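Local coordinates for uncharacterized protein (Bacillus subtilis, PDB 5DQV) that probably hydrolyses nucleotides as a metal-dependent pyrophosphohydrolase of the HD domain family, here holding a nickel ion, at residues 46-49 with 53-56; 62-67 with 128-133; 160-165 with 204-209; 171-176 with 183-188. All blocks are in the same frame, centred on the assembly; numbering follows the deposited sequence.

Interaction 1. Residues 46-49 with 53-56; sequences IGEK and DLFI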
# COMPACT_ATOMS: atom_id res chain seq x y z
N ILE A 46 -7.31 23.96 -7.80
CA ILE A 46 -6.11 24.83 -7.76
C ILE A 46 -6.14 25.94 -8.84
O ILE A 46 -5.86 27.09 -8.58
CB ILE A 46 -4.87 23.98 -7.96
CG1 ILE A 46 -4.67 23.06 -6.74
CG2 ILE A 46 -3.61 24.85 -8.14
CD1 ILE A 46 -3.68 21.94 -7.00
N GLY A 47 -6.51 25.54 -10.05
CA GLY A 47 -6.66 26.42 -11.17
C GLY A 47 -7.60 27.56 -10.92
O GLY A 47 -7.30 28.72 -11.27
N GLU A 48 -8.71 27.27 -10.26
CA GLU A 48 -9.66 28.32 -9.93
C GLU A 48 -9.09 29.30 -8.89
O GLU A 48 -9.18 30.51 -9.07
CB GLU A 48 -11.03 27.72 -9.52
CG GLU A 48 -12.11 28.83 -9.32
CD GLU A 48 -12.13 29.47 -7.92
OE1 GLU A 48 -11.63 28.82 -6.96
OE2 GLU A 48 -12.68 30.61 -7.75
N LYS A 49 -8.45 28.79 -7.84
CA LYS A 49 -7.79 29.64 -6.85
C LYS A 49 -6.68 30.47 -7.47
O LYS A 49 -6.45 31.60 -7.05
CB LYS A 49 -7.20 28.80 -5.71
CG LYS A 49 -8.25 27.99 -4.88
CD LYS A 49 -9.09 28.89 -4.07
CE LYS A 49 -9.97 28.12 -3.13
NZ LYS A 49 -10.91 29.07 -2.52
N ASP A 53 -6.33 29.24 -16.69
CA ASP A 53 -7.38 28.87 -17.65
C ASP A 53 -7.93 27.50 -17.32
O ASP A 53 -7.23 26.50 -17.50
CB ASP A 53 -6.82 28.84 -19.05
CG ASP A 53 -7.90 28.57 -20.12
OD1 ASP A 53 -8.71 27.59 -20.10
OD2 ASP A 53 -7.91 29.37 -21.02
N LEU A 54 -9.17 27.43 -16.85
CA LEU A 54 -9.71 26.16 -16.30
C LEU A 54 -9.94 25.07 -17.37
O LEU A 54 -9.80 23.85 -17.09
CB LEU A 54 -11.01 26.40 -15.52
CG LEU A 54 -10.94 27.26 -14.27
CD1 LEU A 54 -12.28 27.29 -13.49
CD2 LEU A 54 -9.75 26.84 -13.34
N PHE A 55 -10.30 25.49 -18.58
CA PHE A 55 -10.52 24.52 -19.63
C PHE A 55 -9.21 23.85 -20.00
O PHE A 55 -9.15 22.63 -20.18
CB PHE A 55 -11.19 25.16 -20.85
CG PHE A 55 -11.48 24.17 -21.95
CD1 PHE A 55 -12.39 23.15 -21.74
CD2 PHE A 55 -10.83 24.26 -23.16
CE1 PHE A 55 -12.66 22.23 -22.71
CE2 PHE A 55 -11.08 23.36 -24.14
CZ PHE A 55 -12.02 22.34 -23.93
N ILE A 56 -8.14 24.65 -20.08
CA ILE A 56 -6.86 24.07 -20.46
C ILE A 56 -6.38 23.19 -19.32
O ILE A 56 -5.84 22.10 -19.55
CB ILE A 56 -5.79 25.16 -20.82
CG1 ILE A 56 -6.18 25.97 -22.07
CG2 ILE A 56 -4.44 24.53 -20.99
CD1 ILE A 56 -6.46 25.09 -23.34
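OD1 of D53, the residue just ahead of L54 where the second segment meets G47 and E48, accepts the N-H of I56 at 3.0 Å. The N-H...O angle is 160°. The N-H comes in from above the carboxylate plane, 42° out of it. D53 thus takes the N-cap of helix 54-63 and holds its first turn. Its own backbone N donates to OE2 of E122, and OD2 has a long, weak ion pair with R98. L54 makes the contact across the turn. Its CG stands anti to the carbonyl carbon (chi1 -64°), and this brings the isobutyl end over to helix 33-50. CD2 does most of the touching. It lies 3.3 Å from C of G47 and 3.3 Å from N of E48, against the bare backbone. The pair joins two consecutive helices of the HD domain, where helix 33-50 gives way to helix 54-63 through a short link. G47 has no side chain, which allows the close approach: its CA is 6.0 Å from CA of L54. E48 adds its CB, 4.1 Å from CD2 of L54, while CD1 of the same leucine is at the edge of contact with that CB. The E48 chain then bends at chi2 and takes its carboxylate away from the leucine. Further along, I56 packs on helix 93-106, and I46 faces helices 121-132 and 179-202.

Interaction 2. Residues 62-67 with 128-133; sequences LVHDLI and DADRLD. With NI (nickel (II) ion), chain C.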
# COMPACT_ATOMS: atom_id res chain seq x y z
N LEU A 62 -6.71 15.77 -17.81
CA LEU A 62 -7.38 14.53 -18.29
C LEU A 62 -6.45 13.72 -19.19
O LEU A 62 -6.44 12.51 -19.10
CB LEU A 62 -8.66 14.86 -18.98
CG LEU A 62 -9.81 15.30 -18.06
CD1 LEU A 62 -10.96 15.88 -18.90
CD2 LEU A 62 -10.28 14.09 -17.14
N VAL A 63 -5.66 14.38 -20.04
CA VAL A 63 -4.81 13.63 -21.00
C VAL A 63 -3.36 13.50 -20.59
O VAL A 63 -2.57 12.90 -21.33
CB VAL A 63 -4.92 14.20 -22.45
CG1 VAL A 63 -6.43 14.23 -22.90
CG2 VAL A 63 -4.27 15.64 -22.52
N HIS A 64 -3.02 13.96 -19.38
CA HIS A 64 -1.62 14.13 -18.96
C HIS A 64 -0.85 12.81 -18.99
O HIS A 64 0.36 12.83 -19.26
CB HIS A 64 -1.52 14.86 -17.58
CG HIS A 64 -1.52 13.97 -16.37
ND1 HIS A 64 -2.68 13.58 -15.73
CD2 HIS A 64 -0.50 13.43 -15.64
CE1 HIS A 64 -2.39 12.78 -14.71
NE2 HIS A 64 -1.07 12.67 -14.63
N ASP A 65 -1.53 11.69 -18.81
CA ASP A 65 -0.89 10.37 -18.70
C ASP A 65 -0.88 9.56 -20.00
O ASP A 65 -0.28 8.45 -20.02
CB ASP A 65 -1.71 9.45 -17.76
CG ASP A 65 -1.21 9.41 -16.34
OD1 ASP A 65 -0.35 10.24 -15.91
OD2 ASP A 65 -1.76 8.51 -15.64
N LEU A 66 -1.62 10.00 -21.03
CA LEU A 66 -1.96 9.10 -22.12
C LEU A 66 -0.69 8.77 -22.92
O LEU A 66 -0.63 7.74 -23.56
CB LEU A 66 -3.01 9.69 -23.05
CG LEU A 66 -4.45 9.87 -22.53
CD1 LEU A 66 -5.25 10.47 -23.64
CD2 LEU A 66 -5.04 8.53 -22.07
N ILE A 67 0.28 9.67 -22.88
CA ILE A 67 1.54 9.51 -23.60
C ILE A 67 2.70 9.02 -22.74
O ILE A 67 3.82 8.91 -23.22
CB ILE A 67 1.94 10.81 -24.32
CG1 ILE A 67 2.34 11.94 -23.35
CG2 ILE A 67 0.78 11.29 -25.19
CD1 ILE A 67 3.08 13.14 -24.07
N ASP A 128 1.36 20.20 -10.19
CA ASP A 128 1.09 20.26 -8.76
C ASP A 128 0.02 19.24 -8.33
O ASP A 128 0.17 18.54 -7.35
CB ASP A 128 0.63 21.68 -8.37
CG ASP A 128 1.79 22.70 -8.27
OD1 ASP A 128 2.98 22.34 -8.46
OD2 ASP A 128 1.48 23.89 -7.96
N ALA A 129 -1.06 19.16 -9.11
CA ALA A 129 -2.16 18.25 -8.82
C ALA A 129 -1.66 16.78 -8.91
O ALA A 129 -1.99 15.93 -8.09
CB ALA A 129 -3.33 18.52 -9.81
N ASP A 130 -0.82 16.52 -9.90
CA ASP A 130 -0.30 15.19 -10.15
C ASP A 130 0.58 14.79 -8.96
O ASP A 130 0.54 13.63 -8.46
CB ASP A 130 0.48 15.22 -11.47
CG ASP A 130 0.75 13.88 -12.03
OD1 ASP A 130 -0.02 12.98 -11.84
OD2 ASP A 130 1.77 13.73 -12.70
N ARG A 131 1.40 15.74 -8.50
CA ARG A 131 2.26 15.47 -7.34
C ARG A 131 1.51 15.38 -6.01
O ARG A 131 1.84 14.56 -5.17
CB ARG A 131 3.45 16.48 -7.28
CG ARG A 131 4.36 16.25 -8.43
CD ARG A 131 5.53 17.11 -8.38
NE ARG A 131 6.32 16.93 -9.58
CZ ARG A 131 7.60 17.25 -9.71
NH1 ARG A 131 8.28 17.71 -8.67
NH2 ARG A 131 8.21 17.06 -10.87
N LEU A 132 0.49 16.18 -5.84
CA LEU A 132 -0.35 16.08 -4.66
C LEU A 132 -0.94 14.66 -4.53
O LEU A 132 -1.04 14.11 -3.41
CB LEU A 132 -1.45 17.14 -4.70
CG LEU A 132 -1.05 18.59 -4.38
CD1 LEU A 132 -2.18 19.57 -4.61
CD2 LEU A 132 -0.53 18.70 -2.91
N ASP A 133 -1.28 14.04 -5.67
CA ASP A 133 -1.90 12.72 -5.64
C ASP A 133 -0.87 11.63 -5.24
O ASP A 133 -1.24 10.51 -4.97
CB ASP A 133 -2.54 12.38 -7.02
CG ASP A 133 -3.45 11.19 -6.98
OD1 ASP A 133 -4.47 11.25 -6.27
OD2 ASP A 133 -3.20 10.18 -7.70
NI NI C . -0.29 11.38 -13.32
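NE2 of H64 and OD1 of D130 lie 3.0 Å apart without sharing a hydrogen, because both bind the same nickel ion. NE2 of H64 is 2.0 Å from the metal and OD1 of D130 is 2.2 Å from it. The two bonds meet at the nickel at about 91°, so these ligands take neighbouring positions. The imidazole and carboxylate planes are 72° apart. CG of D130 stands anti to the backbone N (chi1 -164°), which carries the carboxylate out from helix 121-132 to the metal. NE2 of H35 is the third bound atom. D65 belongs to the same site, but its OD1 is farther off, 2.8 Å from the nickel. Its CG lies over one face of the H64 ring, offset toward the rim. The other ring nitrogen is held as well: ND1 of H64 is hydrogen-bonded to O of A61. A second shell steadies H35, whose ND1 bonds to OD2 of D133, and D133 forms salt bridges with R38 and R142. H35, H64, D65 and D130 make the H...HD...D signature of HD domains. The ion joins the turn at residues 63-66 to helix 121-132, consistent with a metal-dependent hydrolase that works at this centre.

Interaction 3. Residues 160-165 with 204-209; sequences SAYAHF and PGIDAK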
# COMPACT_ATOMS: atom_id res chain seq x y z
N SER A 160 12.27 -0.59 -2.07
CA SER A 160 11.11 -0.72 -1.18
C SER A 160 10.28 0.56 -1.14
O SER A 160 10.74 1.64 -1.48
CB SER A 160 11.58 -1.12 0.24
OG SER A 160 12.12 0.00 0.98
N ALA A 161 9.02 0.41 -0.75
CA ALA A 161 8.13 1.54 -0.65
C ALA A 161 8.68 2.52 0.37
O ALA A 161 8.69 3.74 0.13
CB ALA A 161 6.70 1.06 -0.22
N TYR A 162 9.18 1.99 1.48
CA TYR A 162 9.69 2.82 2.59
C TYR A 162 10.84 3.67 2.07
O TYR A 162 10.88 4.88 2.28
CB TYR A 162 10.16 1.97 3.76
CG TYR A 162 10.45 2.77 5.03
CD1 TYR A 162 9.42 3.31 5.78
CD2 TYR A 162 11.75 2.97 5.48
CE1 TYR A 162 9.66 4.00 6.97
CE2 TYR A 162 12.01 3.70 6.63
CZ TYR A 162 10.95 4.20 7.40
OH TYR A 162 11.21 4.93 8.56
N ALA A 163 11.75 3.05 1.34
CA ALA A 163 12.85 3.79 0.74
C ALA A 163 12.34 4.89 -0.19
O ALA A 163 12.92 6.01 -0.25
CB ALA A 163 13.84 2.83 -0.00
N HIS A 164 11.27 4.59 -0.92
CA HIS A 164 10.71 5.52 -1.88
C HIS A 164 10.14 6.78 -1.20
O HIS A 164 10.20 7.85 -1.78
CB HIS A 164 9.66 4.81 -2.72
CG HIS A 164 9.07 5.65 -3.81
ND1 HIS A 164 9.80 6.08 -4.90
CD2 HIS A 164 7.79 6.02 -4.04
CE1 HIS A 164 9.00 6.75 -5.72
NE2 HIS A 164 7.78 6.73 -5.22
N PHE A 165 9.57 6.66 -0.00
CA PHE A 165 9.17 7.81 0.79
C PHE A 165 10.34 8.77 1.01
O PHE A 165 10.19 9.97 0.77
CB PHE A 165 8.62 7.41 2.17
CG PHE A 165 7.26 6.71 2.11
CD1 PHE A 165 6.18 7.32 1.58
CD2 PHE A 165 7.11 5.42 2.56
CE1 PHE A 165 4.92 6.63 1.49
CE2 PHE A 165 5.87 4.74 2.46
CZ PHE A 165 4.81 5.34 1.94
N PRO A 204 10.25 -1.57 15.23
CA PRO A 204 11.54 -1.12 15.72
C PRO A 204 12.66 -1.52 14.75
O PRO A 204 12.63 -2.61 14.22
CB PRO A 204 11.70 -1.83 17.05
CG PRO A 204 10.29 -2.15 17.49
CD PRO A 204 9.49 -2.34 16.25
N GLY A 205 13.59 -0.62 14.46
CA GLY A 205 14.66 -0.98 13.56
C GLY A 205 14.30 -0.92 12.08
O GLY A 205 15.14 -1.26 11.25
N ILE A 206 13.10 -0.47 11.73
CA ILE A 206 12.70 -0.36 10.31
C ILE A 206 13.71 0.43 9.44
O ILE A 206 13.95 0.05 8.29
CB ILE A 206 11.28 0.22 10.12
CG1 ILE A 206 10.78 0.01 8.67
CG2 ILE A 206 11.21 1.75 10.49
CD1 ILE A 206 9.31 0.46 8.39
N ASP A 207 14.28 1.52 9.94
CA ASP A 207 15.22 2.32 9.12
C ASP A 207 16.52 1.63 8.70
O ASP A 207 17.16 2.05 7.74
CB ASP A 207 15.54 3.64 9.83
CG ASP A 207 14.33 4.50 9.98
OD1 ASP A 207 13.92 5.10 8.99
OD2 ASP A 207 13.75 4.52 11.07
N ALA A 208 16.94 0.63 9.46
CA ALA A 208 18.20 -0.10 9.20
C ALA A 208 17.94 -1.48 8.62
O ALA A 208 18.85 -2.11 8.09
CB ALA A 208 19.00 -0.27 10.51
N LYS A 209 16.72 -1.96 8.76
CA LYS A 209 16.39 -3.33 8.34
C LYS A 209 16.76 -3.59 6.86
O LYS A 209 16.63 -2.70 6.01
CB LYS A 209 14.92 -3.65 8.62
CG LYS A 209 14.68 -4.28 10.01
CD LYS A 209 13.24 -4.78 10.17
CE LYS A 209 12.87 -5.02 11.65
NZ LYS A 209 13.85 -5.92 12.35
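The C-terminal tail folds back here onto the first turn of helix 161-169, and Y162 of that turn meets I206 and D207 of the tail. The helix start is capped by S160, whose OG accepts the N-H of A163 at 3.1 Å. The Y162 side chain is trans about chi1, and the ring reaches from the helix to the tail. Its hydroxyl donates to OD1 of D207 at 2.7 Å, the one hydrogen bond between the segments. The hydroxyl lies above the carboxylate plane of D207, 38° out of it. From the tyrosine's side, OD1 sits at the ring edge, near the ring plane, and is also 3.3 Å from CE2. Ring and carboxylate are turned 57° against each other. I206 covers one face of the same ring. Its CD1 is 4.0 Å from the ring centroid and 19° off the normal, a CH-pi contact displaced toward CE1 and CD1. The other branch, CG2 of I206, is 3.7 Å from OH of Y162. The tyrosine is therefore held by a methyl over its face and an acid at its hydroxyl end. OD2 of D207 comes close to OE2 of E200, so the tyrosine bond may help this acid tolerate a like charge nearby. Around the contact, Y162 also packs on I196, L199 and E200 of helix 179-202 and meets the ring of F166. Y155, in the loop before helix 161-169, touches both Y162 and I206, and I206 also touches E200, so the tail meets both that loop and helix 179-202.

Interaction 4. Residues 171-176 with 183-188; sequences RLIDMM and ELAEER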
# COMPACT_ATOMS: atom_id res chain seq x y z
N ARG A 171 10.06 14.56 -0.66
CA ARG A 171 10.64 15.75 -1.25
C ARG A 171 9.71 16.52 -2.15
O ARG A 171 10.02 17.66 -2.53
CB ARG A 171 11.86 15.37 -2.08
CG ARG A 171 12.87 14.70 -1.24
CD ARG A 171 14.02 14.18 -2.06
NE ARG A 171 14.76 13.25 -1.22
CZ ARG A 171 16.06 13.02 -1.33
NH1 ARG A 171 16.78 13.62 -2.26
NH2 ARG A 171 16.63 12.16 -0.49
N LEU A 172 8.56 15.95 -2.45
CA LEU A 172 7.67 16.57 -3.43
C LEU A 172 7.15 17.93 -2.95
O LEU A 172 7.00 18.86 -3.77
CB LEU A 172 6.52 15.58 -3.77
CG LEU A 172 6.95 14.43 -4.64
CD1 LEU A 172 5.74 13.45 -4.89
CD2 LEU A 172 7.57 14.95 -5.94
N ILE A 173 6.94 18.08 -1.64
CA ILE A 173 6.42 19.35 -1.12
C ILE A 173 7.35 20.54 -1.45
O ILE A 173 6.88 21.66 -1.68
CB ILE A 173 6.14 19.29 0.42
CG1 ILE A 173 5.50 20.61 0.91
CG2 ILE A 173 7.41 18.96 1.22
CD1 ILE A 173 4.32 20.42 1.81
N ASP A 174 8.64 20.28 -1.57
CA ASP A 174 9.58 21.32 -1.92
C ASP A 174 9.47 21.76 -3.38
O ASP A 174 10.04 22.77 -3.73
CB ASP A 174 11.02 20.88 -1.70
CG ASP A 174 11.31 20.51 -0.25
OD1 ASP A 174 10.85 21.25 0.64
OD2 ASP A 174 11.95 19.47 -0.03
N MET A 175 8.81 20.98 -4.23
CA MET A 175 8.80 21.28 -5.69
C MET A 175 7.43 21.73 -6.21
O MET A 175 7.21 21.81 -7.41
CB MET A 175 9.31 20.07 -6.49
CG MET A 175 10.82 19.70 -6.21
SD MET A 175 11.10 17.95 -6.72
CE MET A 175 11.72 18.38 -8.34
N MET A 176 6.53 22.06 -5.30
CA MET A 176 5.22 22.58 -5.66
C MET A 176 5.41 23.96 -6.26
O MET A 176 6.21 24.80 -5.74
CB MET A 176 4.31 22.61 -4.43
CG MET A 176 3.95 21.21 -3.90
SD MET A 176 2.83 20.27 -5.00
CE MET A 176 3.16 18.71 -4.20
N GLU A 183 0.02 24.99 -0.07
CA GLU A 183 -0.82 24.93 1.11
C GLU A 183 -1.42 23.54 1.27
O GLU A 183 -1.34 22.96 2.35
CB GLU A 183 -1.91 25.98 1.00
CG GLU A 183 -2.59 26.25 2.28
CD GLU A 183 -3.48 27.47 2.20
OE1 GLU A 183 -3.21 28.38 1.39
OE2 GLU A 183 -4.46 27.51 2.98
N LEU A 184 -1.97 22.97 0.19
CA LEU A 184 -2.58 21.64 0.25
C LEU A 184 -1.54 20.57 0.55
O LEU A 184 -1.81 19.61 1.26
CB LEU A 184 -3.27 21.28 -1.08
CG LEU A 184 -4.53 22.04 -1.47
CD1 LEU A 184 -4.96 21.63 -2.91
CD2 LEU A 184 -5.70 21.77 -0.49
N ALA A 185 -0.34 20.77 0.03
CA ALA A 185 0.75 19.82 0.22
C ALA A 185 1.21 19.75 1.66
O ALA A 185 1.59 18.66 2.13
CB ALA A 185 1.91 20.16 -0.65
N GLU A 186 1.13 20.85 2.39
CA GLU A 186 1.58 20.83 3.79
C GLU A 186 0.80 19.82 4.61
O GLU A 186 1.42 19.08 5.36
CB GLU A 186 1.47 22.21 4.47
CG GLU A 186 2.51 23.20 4.01
CD GLU A 186 3.87 23.01 4.66
OE1 GLU A 186 3.94 22.52 5.81
OE2 GLU A 186 4.89 23.38 4.01
N GLU A 187 -0.53 19.78 4.50
CA GLU A 187 -1.37 18.83 5.23
C GLU A 187 -0.98 17.38 4.86
O GLU A 187 -0.82 16.51 5.70
CB GLU A 187 -2.86 18.98 4.85
CG GLU A 187 -3.44 20.39 4.68
CD GLU A 187 -4.88 20.33 4.18
OE1 GLU A 187 -5.57 19.35 4.50
OE2 GLU A 187 -5.34 21.25 3.46
N ARG A 188 -0.89 17.14 3.56
CA ARG A 188 -0.63 15.80 3.04
C ARG A 188 0.76 15.28 3.43
O ARG A 188 0.92 14.14 3.82
CB ARG A 188 -0.81 15.76 1.51
CG ARG A 188 -2.27 15.91 1.08
CD ARG A 188 -2.37 15.60 -0.43
NE ARG A 188 -3.71 15.83 -0.86
CZ ARG A 188 -4.34 15.13 -1.81
NH1 ARG A 188 -3.75 14.12 -2.46
NH2 ARG A 188 -5.58 15.42 -2.03
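From its CB, I173 reaches over to A185 and E186 along the CG1 branch. That branch lies beside the carbonyl carbon (chi1 -176°) and points the chain at the helix. CG1 itself lies 3.9 Å from CB of A185. CD1, the tip, comes to about 3.5 Å from the same CB. CD1 also meets E186, with OE2 at about 3.7 Å. Both distances from CD1 are approximate, because this atom is modelled too close to the helix. The E186 chain starts out away from the loop and bends at chi2 (-80°), which brings its carboxyl end back over the isoleucine. The contact joins a short 3-10 turn, residues 173-174, to helix 179-202, which follows it in the chain. M176 adds to the packing on A185. Its CG, set by chi1 (-68°), lies 4.0 Å from CB of A185. The bend at chi2 then lets CE of M176 come back to 4.0 Å from the same CB. O of M176 accepts from NH2 of R182. Farther along helix 179-202, in one of its two conformers E187 forms a salt bridge with K201 of the second subunit, and R188 packs on D202 of that subunit.

How the interactions relate
From the N terminus, interaction 1 comes first and closes a very short turn between helices 33-50 and 54-63. Interaction 2 opens at residues 62-67 and spans 60 residues to helix 121-132 at the metal. Interaction 3 then opens at helix 161-169 and closes at the C-terminal tail. Interaction 4 falls wholly within that span, so no two contacts cross. L132 ties three of them together: its CD1 packs on CD1 of I46 from interaction 1, and its CD2 lies against A185 of interaction 4. I46 also touches L184. Interaction 3 touches none of the others; its nearest atoms come to about 5 Å from interaction 4, and its centre is about 38 Å from that of interaction 1.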